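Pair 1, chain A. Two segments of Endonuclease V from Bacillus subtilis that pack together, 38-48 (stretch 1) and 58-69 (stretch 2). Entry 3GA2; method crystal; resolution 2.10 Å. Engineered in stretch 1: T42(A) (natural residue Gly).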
# COMPACT_ATOMS: atom_id res chain seq x y z
N SER A 38 3.98 -18.44 -8.46
CA SER A 38 2.70 -18.83 -9.03
C SER A 38 1.99 -17.65 -9.68
O SER A 38 0.96 -17.82 -10.32
CB SER A 38 1.79 -19.44 -7.95
OG SER A 38 1.19 -18.42 -7.17
N ILE A 39 2.52 -16.44 -9.53
CA ILE A 39 1.88 -15.26 -10.13
C ILE A 39 2.51 -14.76 -11.43
O ILE A 39 3.71 -14.95 -11.67
CB ILE A 39 1.84 -14.09 -9.13
CG1 ILE A 39 3.21 -13.92 -8.47
CG2 ILE A 39 0.73 -14.31 -8.12
CD1 ILE A 39 3.27 -12.84 -7.41
N ASN A 40 1.69 -14.12 -12.26
CA ASN A 40 2.13 -13.58 -13.54
C ASN A 40 2.61 -12.13 -13.45
O ASN A 40 3.58 -11.75 -14.10
CB ASN A 40 1.00 -13.66 -14.57
CG ASN A 40 0.52 -15.08 -14.83
OD1 ASN A 40 1.30 -15.95 -15.21
ND2 ASN A 40 -0.78 -15.31 -14.62
N THR A 41 1.92 -11.33 -12.65
CA THR A 41 2.27 -9.93 -12.49
C THR A 41 2.07 -9.42 -11.06
O THR A 41 1.32 -9.99 -10.28
CB THR A 41 1.40 -9.05 -13.42
OG1 THR A 41 0.01 -9.31 -13.16
CG2 THR A 41 1.69 -9.35 -14.88
N THR A 42 2.77 -8.34 -10.73
CA THR A 42 2.64 -7.71 -9.42
C THR A 42 2.63 -6.21 -9.72
O THR A 42 3.32 -5.74 -10.63
CB THR A 42 3.82 -8.07 -8.45
OG1 THR A 42 5.01 -7.37 -8.83
CG2 THR A 42 4.10 -9.56 -8.48
N ALA A 43 1.81 -5.46 -9.00
CA ALA A 43 1.74 -4.02 -9.23
C ALA A 43 2.18 -3.27 -7.99
O ALA A 43 2.11 -3.79 -6.87
CB ALA A 43 0.31 -3.62 -9.62
N GLY A 44 2.64 -2.05 -8.20
CA GLY A 44 3.08 -1.21 -7.09
C GLY A 44 2.25 0.06 -7.12
O GLY A 44 2.02 0.62 -8.19
N VAL A 45 1.82 0.52 -5.95
CA VAL A 45 1.00 1.71 -5.85
C VAL A 45 1.62 2.74 -4.91
O VAL A 45 2.07 2.40 -3.81
CB VAL A 45 -0.41 1.39 -5.31
CG1 VAL A 45 -1.34 2.58 -5.50
CG2 VAL A 45 -0.97 0.16 -6.00
N ASP A 46 1.65 3.99 -5.34
CA ASP A 46 2.16 5.04 -4.49
C ASP A 46 1.39 6.32 -4.80
O ASP A 46 0.72 6.41 -5.83
CB ASP A 46 3.67 5.23 -4.69
CG ASP A 46 4.36 5.74 -3.43
OD1 ASP A 46 5.57 5.46 -3.25
OD2 ASP A 46 3.68 6.41 -2.63
N LEU A 47 1.50 7.29 -3.91
CA LEU A 47 0.80 8.56 -4.03
C LEU A 47 1.71 9.69 -3.57
O LEU A 47 2.48 9.51 -2.62
CB LEU A 47 -0.45 8.53 -3.14
CG LEU A 47 -1.71 9.34 -3.47
CD1 LEU A 47 -1.37 10.57 -4.29
CD2 LEU A 47 -2.66 8.45 -4.22
N ALA A 48 1.64 10.83 -4.24
CA ALA A 48 2.45 12.00 -3.89
C ALA A 48 1.57 13.24 -3.84
O ALA A 48 0.65 13.38 -4.64
CB ALA A 48 3.57 12.19 -4.90
N GLY A 58 -2.90 15.55 -5.46
CA GLY A 58 -2.28 14.25 -5.32
C GLY A 58 -2.23 13.48 -6.63
O GLY A 58 -3.13 13.57 -7.46
N VAL A 59 -1.16 12.71 -6.81
CA VAL A 59 -0.99 11.91 -8.00
C VAL A 59 -0.68 10.47 -7.61
O VAL A 59 0.29 10.20 -6.90
CB VAL A 59 0.16 12.42 -8.89
CG1 VAL A 59 0.28 11.54 -10.13
CG2 VAL A 59 -0.10 13.85 -9.29
N CYS A 60 -1.51 9.54 -8.07
CA CYS A 60 -1.31 8.13 -7.78
C CYS A 60 -0.79 7.43 -9.01
O CYS A 60 -1.35 7.55 -10.09
CB CYS A 60 -2.62 7.47 -7.35
SG CYS A 60 -2.52 5.64 -7.32
N CYS A 61 0.30 6.69 -8.84
CA CYS A 61 0.90 5.94 -9.94
C CYS A 61 0.84 4.45 -9.62
O CYS A 61 1.07 4.03 -8.48
CB CYS A 61 2.36 6.32 -10.15
SG CYS A 61 2.67 7.95 -10.84
N ILE A 62 0.52 3.67 -10.64
CA ILE A 62 0.48 2.22 -10.50
C ILE A 62 1.47 1.71 -11.54
O ILE A 62 1.37 2.03 -12.72
CB ILE A 62 -0.92 1.65 -10.79
CG1 ILE A 62 -1.90 2.10 -9.70
CG2 ILE A 62 -0.86 0.13 -10.85
CD1 ILE A 62 -3.33 1.62 -9.92
N ILE A 63 2.44 0.93 -11.08
CA ILE A 63 3.44 0.35 -11.96
C ILE A 63 3.23 -1.15 -11.93
O ILE A 63 3.27 -1.75 -10.87
CB ILE A 63 4.87 0.64 -11.46
CG1 ILE A 63 5.04 2.13 -11.19
CG2 ILE A 63 5.88 0.15 -12.48
CD1 ILE A 63 4.86 3.00 -12.42
N VAL A 64 3.00 -1.74 -13.10
CA VAL A 64 2.78 -3.18 -13.20
C VAL A 64 4.03 -3.82 -13.78
O VAL A 64 4.54 -3.38 -14.80
CB VAL A 64 1.59 -3.51 -14.13
CG1 VAL A 64 1.29 -4.99 -14.08
CG2 VAL A 64 0.36 -2.70 -13.72
N ILE A 65 4.55 -4.85 -13.11
CA ILE A 65 5.72 -5.53 -13.64
C ILE A 65 5.40 -7.00 -13.89
O ILE A 65 4.42 -7.53 -13.37
CB ILE A 65 6.94 -5.45 -12.69
CG1 ILE A 65 6.65 -6.18 -11.38
CG2 ILE A 65 7.29 -3.98 -12.42
CD1 ILE A 65 7.89 -6.53 -10.59
N ASP A 66 6.22 -7.65 -14.71
CA ASP A 66 6.07 -9.06 -15.01
C ASP A 66 6.67 -9.75 -13.80
O ASP A 66 7.78 -9.41 -13.39
CB ASP A 66 6.85 -9.41 -16.28
CG ASP A 66 6.86 -10.90 -16.57
OD1 ASP A 66 7.60 -11.64 -15.89
OD2 ASP A 66 6.13 -11.33 -17.48
N ALA A 67 5.95 -10.69 -13.20
CA ALA A 67 6.45 -11.36 -12.00
C ALA A 67 7.80 -12.05 -12.15
O ALA A 67 8.64 -11.93 -11.27
CB ALA A 67 5.42 -12.38 -11.51
N ASP A 68 8.01 -12.75 -13.27
CA ASP A 68 9.26 -13.46 -13.49
C ASP A 68 10.44 -12.56 -13.88
O ASP A 68 11.48 -12.57 -13.22
CB ASP A 68 9.09 -14.55 -14.56
CG ASP A 68 8.12 -15.65 -14.15
OD1 ASP A 68 7.80 -15.78 -12.95
OD2 ASP A 68 7.69 -16.41 -15.04
N THR A 69 10.29 -11.78 -14.95
CA THR A 69 11.37 -10.91 -15.42
C THR A 69 11.52 -9.61 -14.65
O THR A 69 12.55 -8.95 -14.74
CB THR A 69 11.21 -10.54 -16.92
OG1 THR A 69 10.13 -9.61 -17.06
CG2 THR A 69 10.92 -11.78 -17.76

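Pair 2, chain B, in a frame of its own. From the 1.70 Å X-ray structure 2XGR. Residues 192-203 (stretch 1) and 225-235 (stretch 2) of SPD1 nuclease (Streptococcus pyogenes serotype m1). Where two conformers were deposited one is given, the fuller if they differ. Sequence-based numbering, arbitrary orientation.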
# COMPACT_ATOMS: atom_id res chain seq x y z
N VAL B 192 13.07 14.71 -0.68
CA VAL B 192 13.24 13.43 0.00
C VAL B 192 11.86 12.92 0.47
O VAL B 192 11.77 11.76 0.84
CB VAL B 192 14.24 13.49 1.19
CG1 VAL B 192 15.63 13.92 0.69
CG2 VAL B 192 13.75 14.42 2.25
N VAL B 193 10.84 13.79 0.49
CA VAL B 193 9.48 13.41 0.90
C VAL B 193 8.73 13.20 -0.40
O VAL B 193 8.60 14.12 -1.24
CB VAL B 193 8.79 14.61 1.68
CG1 VAL B 193 7.33 14.24 2.16
CG2 VAL B 193 9.62 15.04 2.81
N PRO B 194 8.13 11.99 -0.60
CA PRO B 194 7.30 11.88 -1.82
C PRO B 194 6.08 12.76 -1.79
O PRO B 194 5.45 12.87 -0.77
CB PRO B 194 6.86 10.38 -1.86
CG PRO B 194 6.93 9.93 -0.38
CD PRO B 194 7.97 10.86 0.33
N ARG B 195 5.68 13.37 -2.91
CA ARG B 195 4.46 14.16 -2.97
C ARG B 195 3.23 13.28 -2.93
O ARG B 195 2.15 13.74 -2.54
CB ARG B 195 4.46 14.90 -4.31
CG ARG B 195 5.59 15.93 -4.36
CD ARG B 195 5.12 17.24 -3.96
NE ARG B 195 6.23 18.23 -3.99
CZ ARG B 195 6.04 19.54 -3.89
NH1 ARG B 195 4.78 19.97 -3.78
NH2 ARG B 195 7.09 20.41 -3.84
N GLN B 196 3.39 12.06 -3.46
CA GLN B 196 2.27 11.15 -3.62
C GLN B 196 2.74 9.73 -3.34
O GLN B 196 3.93 9.41 -3.44
CB GLN B 196 1.69 11.15 -5.06
CG GLN B 196 1.14 12.50 -5.46
CD GLN B 196 0.81 12.55 -6.91
OE1 GLN B 196 1.50 11.95 -7.75
NE2 GLN B 196 -0.27 13.24 -7.24
N ILE B 197 1.78 8.86 -2.98
CA ILE B 197 2.09 7.42 -2.92
C ILE B 197 1.07 6.68 -3.78
O ILE B 197 -0.14 6.98 -3.70
CB ILE B 197 1.89 6.89 -1.41
CG1 ILE B 197 2.77 7.71 -0.45
CG2 ILE B 197 2.15 5.35 -1.31
CD1 ILE B 197 4.29 7.45 -0.52
N GLU B 198 1.55 5.74 -4.59
CA GLU B 198 0.68 4.96 -5.47
C GLU B 198 0.46 3.58 -4.85
O GLU B 198 1.45 2.86 -4.65
CB GLU B 198 1.42 4.73 -6.80
CG GLU B 198 0.61 3.96 -7.79
CD GLU B 198 1.40 3.49 -9.01
OE1 GLU B 198 1.32 4.20 -10.04
OE2 GLU B 198 2.02 2.38 -8.99
N LEU B 199 -0.80 3.19 -4.57
CA LEU B 199 -1.11 1.87 -4.13
C LEU B 199 -1.66 1.10 -5.31
O LEU B 199 -2.64 1.54 -5.91
CB LEU B 199 -2.28 1.94 -3.07
CG LEU B 199 -1.87 2.49 -1.68
CD1 LEU B 199 -1.60 4.03 -1.72
CD2 LEU B 199 -3.01 2.20 -0.68
N GLN B 200 -1.15 -0.10 -5.57
CA GLN B 200 -1.56 -0.90 -6.75
C GLN B 200 -1.92 -2.30 -6.27
O GLN B 200 -1.12 -2.96 -5.59
CB GLN B 200 -0.37 -1.04 -7.74
CG GLN B 200 -0.73 -1.84 -8.97
CD GLN B 200 0.51 -2.17 -9.73
OE1 GLN B 200 1.04 -1.31 -10.44
NE2 GLN B 200 1.09 -3.37 -9.45
N TYR B 201 -3.13 -2.76 -6.55
CA TYR B 201 -3.50 -4.05 -6.00
C TYR B 201 -4.41 -4.84 -6.93
O TYR B 201 -5.22 -4.27 -7.71
CB TYR B 201 -4.19 -3.92 -4.59
CG TYR B 201 -5.27 -2.87 -4.54
CD1 TYR B 201 -6.59 -3.16 -4.91
CD2 TYR B 201 -4.97 -1.56 -4.12
CE1 TYR B 201 -7.62 -2.16 -4.78
CE2 TYR B 201 -6.02 -0.58 -4.03
CZ TYR B 201 -7.32 -0.93 -4.32
OH TYR B 201 -8.30 0.06 -4.22
N VAL B 202 -4.27 -6.16 -6.85
CA VAL B 202 -5.16 -7.07 -7.60
C VAL B 202 -5.10 -8.39 -6.87
O VAL B 202 -4.10 -8.65 -6.15
CB VAL B 202 -4.72 -7.21 -9.03
CG1 VAL B 202 -3.33 -7.94 -9.09
CG2 VAL B 202 -5.79 -8.01 -9.93
N GLY B 203 -6.15 -9.21 -7.00
CA GLY B 203 -6.14 -10.54 -6.35
C GLY B 203 -5.74 -11.59 -7.40
O GLY B 203 -5.77 -11.32 -8.62
N ASN B 225 -6.27 -4.59 -17.49
CA ASN B 225 -6.22 -5.99 -16.99
C ASN B 225 -6.89 -6.15 -15.65
O ASN B 225 -6.80 -7.21 -15.03
CB ASN B 225 -4.77 -6.45 -16.89
CG ASN B 225 -4.07 -6.39 -18.21
OD1 ASN B 225 -4.60 -6.89 -19.23
ND2 ASN B 225 -2.88 -5.84 -18.20
N GLY B 226 -7.59 -5.11 -15.19
CA GLY B 226 -8.24 -5.24 -13.94
C GLY B 226 -7.40 -4.94 -12.67
O GLY B 226 -7.89 -5.17 -11.58
N VAL B 227 -6.19 -4.42 -12.87
CA VAL B 227 -5.30 -4.06 -11.74
C VAL B 227 -5.70 -2.64 -11.31
O VAL B 227 -5.87 -1.76 -12.15
CB VAL B 227 -3.86 -4.07 -12.23
CG1 VAL B 227 -2.86 -3.60 -11.06
CG2 VAL B 227 -3.54 -5.50 -12.71
N THR B 228 -5.86 -2.42 -10.00
CA THR B 228 -6.36 -1.13 -9.47
C THR B 228 -5.23 -0.31 -8.90
O THR B 228 -4.33 -0.88 -8.30
CB THR B 228 -7.36 -1.38 -8.35
OG1 THR B 228 -8.48 -2.10 -8.88
CG2 THR B 228 -7.97 -0.07 -7.79
N THR B 229 -5.22 0.98 -9.22
CA THR B 229 -4.24 1.89 -8.66
C THR B 229 -4.97 3.03 -7.99
O THR B 229 -5.91 3.59 -8.56
CB THR B 229 -3.33 2.43 -9.78
OG1 THR B 229 -2.73 1.33 -10.48
CG2 THR B 229 -2.17 3.36 -9.22
N VAL B 230 -4.49 3.42 -6.80
CA VAL B 230 -5.04 4.55 -6.04
C VAL B 230 -3.85 5.49 -5.81
O VAL B 230 -2.76 5.02 -5.39
CB VAL B 230 -5.57 4.01 -4.65
CG1 VAL B 230 -5.83 5.22 -3.78
CG2 VAL B 230 -6.87 3.25 -4.91
N ILE B 231 -4.00 6.79 -6.12
CA ILE B 231 -2.89 7.74 -5.88
C ILE B 231 -3.29 8.65 -4.73
O ILE B 231 -4.33 9.33 -4.78
CB ILE B 231 -2.58 8.62 -7.16
CG1 ILE B 231 -2.14 7.72 -8.31
CG2 ILE B 231 -1.50 9.73 -6.83
CD1 ILE B 231 -2.03 8.43 -9.68
N LEU B 232 -2.54 8.59 -3.64
CA LEU B 232 -2.83 9.42 -2.48
C LEU B 232 -1.81 10.51 -2.33
O LEU B 232 -0.62 10.31 -2.60
CB LEU B 232 -2.82 8.56 -1.19
CG LEU B 232 -3.84 7.43 -1.18
CD1 LEU B 232 -3.76 6.61 0.17
CD2 LEU B 232 -5.23 8.02 -1.32
N GLU B 233 -2.29 11.67 -1.88
CA GLU B 233 -1.39 12.80 -1.65
C GLU B 233 -0.70 12.70 -0.31
O GLU B 233 -1.35 12.39 0.72
CB GLU B 233 -2.20 14.16 -1.73
CG GLU B 233 -2.90 14.43 -3.03
CD GLU B 233 -1.96 14.64 -4.23
OE1 GLU B 233 -0.87 15.25 -4.08
OE2 GLU B 233 -2.31 14.13 -5.33
N ASN B 234 0.59 13.02 -0.28
CA ASN B 234 1.34 13.04 0.96
C ASN B 234 1.32 14.50 1.46
O ASN B 234 2.24 15.29 1.19
CB ASN B 234 2.77 12.55 0.75
CG ASN B 234 3.52 12.31 2.05
OD1 ASN B 234 2.93 12.31 3.15
ND2 ASN B 234 4.81 12.01 1.93
N SER B 235 0.22 14.84 2.15
CA SER B 235 -0.04 16.16 2.72
C SER B 235 -0.99 16.00 3.90
O SER B 235 -1.45 14.87 4.19
CB SER B 235 -0.67 17.07 1.63
OG SER B 235 -1.89 16.53 1.18
O HOH W 1 1.24 16.30 -2.34
O HOH W 2 -0.31 0.92 -11.23
O HOH W 3 -7.76 -4.84 -8.69

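The sharpest difference lies at the middle of the two ladders, where G44(A) of pair 1 matches L199(B) of pair 2. G44(A) has no side chain, so I63(A) meets only backbone there. L199(B) fills the same place. Its CB lies 4.2 Å from V230(B) CB, and its CD1 lies 3.9 Å from L232(B) CD1.

The backbones are nearly the same. Each pair is two neighbouring antiparallel strands, with N-to-C directions 161° apart in pair 1 and 162° in pair 2. Fourteen central residues superpose with an RMSD of 0.3 Å. Hydrogen-bonded pairs alternate with non-hydrogen-bonded ones in both ladders. G44(A) N to I63(A) O is 2.8 Å, and I63(A) N to G44(A) O is 2.9 Å. The matching bonds, L199(B) N to V230(B) O and V230(B) N to L199(B) O, are both 2.8 Å. The exchange of glycine for leucine therefore leaves the main-chain bonding intact.

On the same face as G44(A), T42(A) is an engineered residue; the natural one is Gly. Its OG1 lies 3.3 Å from I65(A) CG1 and has no hydrogen-bond partner in the model. I197(B) and L232(B) hold the matching places with wholly apolar side chains. Further along, D46(A) matches Y201(B). The end of D46(A) leads away from the other strand, and its OD2 accepts a bond from L47(A) N at 2.7 Å. Y201(B) comes nearer instead. T228(B) CB sits over one face of its ring, 4.1 Å from the ring centroid. Y201(B) CE2 also packs on V230(B) CG2 at 4.0 Å. The tyrosine thus covers two residues of the facing strand.

The other face is apolar in pair 1. A43(A) CB lies 4.1 Å from I62(A) CG2 and 4.2 Å from V64(A) CG2. V45(A) CG1 lies 3.8 Å from C60(A) SG. In pair 2 the matching face is more polar. E198(B) takes the place of A43(A), and its CG approaches T229(B) CG2 at 3.2 Å. Q200(B) takes the place of V45(A). Its CG lies 3.5 Å from V227(B) CG1, so the aliphatic part of the chain still packs. A water joins its polar end to the facing strand, 2.7 Å from Q200(B) OE1 and 2.6 Å from T229(B) OG1. Q196(B), matched to T41(A), adds a direct bond from NE2 to E233(B) OE2 at 2.9 Å.

Just past the E233(B) end of the ladder, A67(A) matches N234(B). Both backbones close the ladder in the same way: A67(A) N to N40(A) O is 2.7 Å, and N234(B) N to R195(B) O is 2.8 Å. The side chains differ. A67(A) CB packs 4.1 Å from I39(A) CG1. N234(B) ND2 donates to P194(B) O at 2.9 Å, adding a polar tie where pair 1 has an apolar contact.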